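Local coordinates for short-chain-enoyl-CoA hydratase (Clostridium acetobutylicum, PDB 5Z7R), which catalyses the reversible hydration of crotonyl-CoA and also accepts hexenoyl-CoA but not higher analogues, at residues A[2-7]-A[33-38]. Residues are numbered along the deposited sequence; the frame is centred on the assembly and turned at random.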
ATOM      1  N   GLU A   2      35.883  18.915  -5.398  1.00 78.67           N
ATOM      2  CA  GLU A   2      36.912  18.243  -6.187  1.00 81.22           C
ATOM      3  C   GLU A   2      37.054  16.819  -5.633  1.00 73.46           C
ATOM      4  O   GLU A   2      36.988  16.614  -4.424  1.00 67.32           O
ATOM      5  CB  GLU A   2      38.219  19.055  -6.168  1.00 85.80           C
ATOM      6  CG  GLU A   2      39.359  18.471  -6.992  1.00 89.34           C
ATOM      7  CD  GLU A   2      40.323  17.650  -6.148  1.00 92.92           C
ATOM      8  OE1 GLU A   2      40.346  16.408  -6.307  1.00 97.93           O
ATOM      9  OE2 GLU A   2      41.038  18.245  -5.310  1.00 83.51           O
ATOM     10  N   LEU A   3      37.232  15.846  -6.529  1.00 68.17           N
ATOM     11  CA  LEU A   3      36.926  14.436  -6.242  1.00 62.02           C
ATOM     12  C   LEU A   3      38.159  13.576  -6.193  1.00 57.45           C
ATOM     13  O   LEU A   3      38.921  13.584  -7.150  1.00 58.51           O
ATOM     14  CB  LEU A   3      36.041  13.887  -7.361  1.00 58.99           C
ATOM     15  CG  LEU A   3      34.786  14.682  -7.693  1.00 54.97           C
ATOM     16  CD1 LEU A   3      34.134  14.128  -8.947  1.00 57.99           C
ATOM     17  CD2 LEU A   3      33.843  14.641  -6.514  1.00 56.78           C
ATOM     18  N   ASN A   4      38.365  12.816  -5.120  1.00 54.33           N
ATOM     19  CA  ASN A   4      39.494  11.881  -5.125  1.00 59.35           C
ATOM     20  C   ASN A   4      39.180  10.448  -4.685  1.00 60.80           C
ATOM     21  O   ASN A   4      40.081   9.676  -4.365  1.00 59.84           O
ATOM     22  CB  ASN A   4      40.712  12.476  -4.393  1.00 61.93           C
ATOM     23  CG  ASN A   4      40.401  12.903  -2.974  1.00 61.83           C
ATOM     24  OD1 ASN A   4      40.304  14.095  -2.668  1.00 58.77           O
ATOM     25  ND2 ASN A   4      40.260  11.930  -2.094  1.00 59.79           N
ATOM     26  N   ASN A   5      37.894  10.092  -4.696  1.00 61.29           N
ATOM     27  CA  ASN A   5      37.446   8.686  -4.603  1.00 52.16           C
ATOM     28  C   ASN A   5      36.614   8.243  -5.840  1.00 44.15           C
ATOM     29  O   ASN A   5      36.419   7.043  -6.084  1.00 37.32           O
ATOM     30  CB  ASN A   5      36.650   8.459  -3.296  1.00 55.03           C
ATOM     31  CG  ASN A   5      37.528   8.423  -2.051  1.00 55.47           C
ATOM     32  OD1 ASN A   5      38.740   8.289  -2.131  1.00 58.90           O
ATOM     33  ND2 ASN A   5      36.905   8.520  -0.889  1.00 59.95           N
ATOM     34  N   VAL A   6      36.181   9.218  -6.639  1.00 41.71           N
ATOM     35  CA  VAL A   6      35.241   9.006  -7.732  1.00 40.88           C
ATOM     36  C   VAL A   6      35.596   9.783  -8.990  1.00 41.00           C
ATOM     37  O   VAL A   6      35.664  11.002  -8.964  1.00 50.26           O
ATOM     38  CB  VAL A   6      33.844   9.487  -7.298  1.00 41.01           C
ATOM     39  CG1 VAL A   6      32.796   9.214  -8.389  1.00 38.13           C
ATOM     40  CG2 VAL A   6      33.494   8.832  -5.965  1.00 41.07           C
ATOM     41  N   ILE A   7      35.759   9.085 -10.101  1.00 39.41           N
ATOM     42  CA  ILE A   7      36.020   9.728 -11.365  1.00 41.21           C
ATOM     43  C   ILE A   7      34.724   9.910 -12.141  1.00 39.82           C
ATOM     44  O   ILE A   7      33.893   9.015 -12.151  1.00 43.23           O
ATOM     45  CB  ILE A   7      36.988   8.873 -12.207  1.00 41.83           C
ATOM     46  CG1 ILE A   7      38.263   8.573 -11.414  1.00 42.39           C
ATOM     47  CG2 ILE A   7      37.324   9.601 -13.497  1.00 44.82           C
ATOM     48  CD1 ILE A   7      39.096   7.449 -11.986  1.00 43.31           C
ATOM     49  N   LEU A  33      30.613   8.371  -0.293  1.00 33.55           N
ATOM     50  CA  LEU A  33      29.181   8.599  -0.412  1.00 33.56           C
ATOM     51  C   LEU A  33      28.889  10.055  -0.717  1.00 37.01           C
ATOM     52  O   LEU A  33      28.051  10.388  -1.583  1.00 35.66           O
ATOM     53  CB  LEU A  33      28.481   8.191   0.858  1.00 33.61           C
ATOM     54  CG  LEU A  33      28.507   6.711   1.251  1.00 36.17           C
ATOM     55  CD1 LEU A  33      27.988   6.524   2.664  1.00 36.12           C
ATOM     56  CD2 LEU A  33      27.687   5.855   0.292  1.00 36.40           C
ATOM     57  N   LYS A  34      29.599  10.932  -0.013  1.00 44.07           N
ATOM     58  CA  LYS A  34      29.446  12.370  -0.208  1.00 46.56           C
ATOM     59  C   LYS A  34      29.776  12.778  -1.645  1.00 41.71           C
ATOM     60  O   LYS A  34      28.997  13.466  -2.302  1.00 35.34           O
ATOM     61  CB  LYS A  34      30.323  13.122   0.798  1.00 56.80           C
ATOM     62  CG  LYS A  34      29.755  13.154   2.221  1.00 63.24           C
ATOM     63  CD  LYS A  34      29.487  14.572   2.715  1.00 71.67           C
ATOM     64  CE  LYS A  34      30.794  15.310   3.028  1.00 77.36           C
ATOM     65  NZ  LYS A  34      30.633  16.796   3.055  1.00 77.53           N
ATOM     66  N   GLU A  35      30.925  12.327  -2.140  1.00 41.23           N
ATOM     67  CA  GLU A  35      31.309  12.603  -3.523  1.00 42.21           C
ATOM     68  C   GLU A  35      30.296  12.006  -4.532  1.00 39.16           C
ATOM     69  O   GLU A  35      30.011  12.601  -5.582  1.00 33.38           O
ATOM     70  CB  GLU A  35      32.727  12.068  -3.772  1.00 48.07           C
ATOM     71  CG  GLU A  35      33.820  12.795  -2.983  1.00 52.40           C
ATOM     72  CD  GLU A  35      35.225  12.223  -3.171  1.00 57.38           C
ATOM     73  OE1 GLU A  35      35.657  11.997  -4.333  1.00 56.78           O
ATOM     74  OE2 GLU A  35      35.910  12.026  -2.141  1.00 57.61           O
ATOM     75  N   MET A  36      29.733  10.843  -4.197  1.00 38.72           N
ATOM     76  CA  MET A  36      28.779  10.163  -5.083  1.00 37.27           C
ATOM     77  C   MET A  36      27.550  11.037  -5.255  1.00 35.67           C
ATOM     78  O   MET A  36      27.065  11.278  -6.376  1.00 35.01           O
ATOM     79  CB  MET A  36      28.403   8.821  -4.487  1.00 38.69           C
ATOM     80  CG  MET A  36      27.691   7.865  -5.431  1.00 41.40           C
ATOM     81  SD  MET A  36      28.582   7.453  -6.948  1.00 40.90           S
ATOM     82  CE  MET A  36      30.135   6.998  -6.227  1.00 43.66           C
ATOM     83  N   ASP A  37      27.095  11.568  -4.134  1.00 34.77           N
ATOM     84  CA  ASP A  37      25.934  12.449  -4.115  1.00 35.88           C
ATOM     85  C   ASP A  37      26.195  13.704  -4.937  1.00 36.95           C
ATOM     86  O   ASP A  37      25.338  14.171  -5.728  1.00 35.88           O
ATOM     87  CB  ASP A  37      25.594  12.800  -2.665  1.00 38.00           C
ATOM     88  CG  ASP A  37      24.242  13.472  -2.531  1.00 40.54           C
ATOM     89  OD1 ASP A  37      23.246  12.970  -3.083  1.00 39.13           O
ATOM     90  OD2 ASP A  37      24.180  14.531  -1.896  1.00 38.64           O
ATOM     91  N   TYR A  38      27.410  14.223  -4.798  1.00 36.69           N
ATOM     92  CA  TYR A  38      27.816  15.358  -5.589  1.00 36.72           C
ATOM     93  C   TYR A  38      27.809  14.991  -7.086  1.00 38.30           C
ATOM     94  O   TYR A  38      27.268  15.768  -7.928  1.00 36.62           O
ATOM     95  CB  TYR A  38      29.172  15.916  -5.101  1.00 39.87           C
ATOM     96  CG  TYR A  38      29.762  16.929  -6.055  1.00 43.74           C
ATOM     97  CD1 TYR A  38      30.585  16.505  -7.106  1.00 44.90           C
ATOM     98  CD2 TYR A  38      29.478  18.299  -5.942  1.00 44.87           C
ATOM     99  CE1 TYR A  38      31.113  17.403  -8.013  1.00 48.34           C
ATOM    100  CE2 TYR A  38      30.003  19.210  -6.858  1.00 50.24           C
ATOM    101  CZ  TYR A  38      30.829  18.749  -7.891  1.00 53.00           C
ATOM    102  OH  TYR A  38      31.389  19.597  -8.828  1.00 58.82           O
TER
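In the crotonase fold of this enzyme, the N-terminal lead-in to strand 6-11, the outermost of its sheet within the chain, is held against helix 30-45 by a helix carboxylate that takes up successive backbone N-H groups. Glu35 reaches out from the helix with CG anti to its carbonyl carbon and the chain extended beyond (chi2 177°), which carries the carboxylate into the loop at Leu3 to Asn5. There Glu35 OE1 accepts from Asn5 N at 3.0 Å, nearly straight (161°) and on its syn lone pair, and more weakly from Asn4 N at 2.9 Å, where the angle drops to 122°. Two N-H groups, one only weakly, thus converge on Glu35 OE1, which probably limits the swing of the buried carboxylate and would help to stabilise its negative charge.

Apolar contacts border the aliphatic stem of Glu35. Leu3 CD2 lies 3.9 Å from Glu35 CB and 3.8 Å from Tyr38 CD1, meeting that ring obliquely. Val6 CG2 lies alongside the stem, 4.0 Å from Glu35 CB, the two side chains running antiparallel. The folded Met36 chain lays its CE methyl against Val6 CG2 at 3.8 Å.

Val6 also packs on Val17 of neighbouring strand 14-19 and on Val39, one helical turn after Glu35. Met36 meets Ile19 of that strand and Val89 of helix 76-95, so helix 30-45 lies between the N-terminal hairpin and helix 76-95.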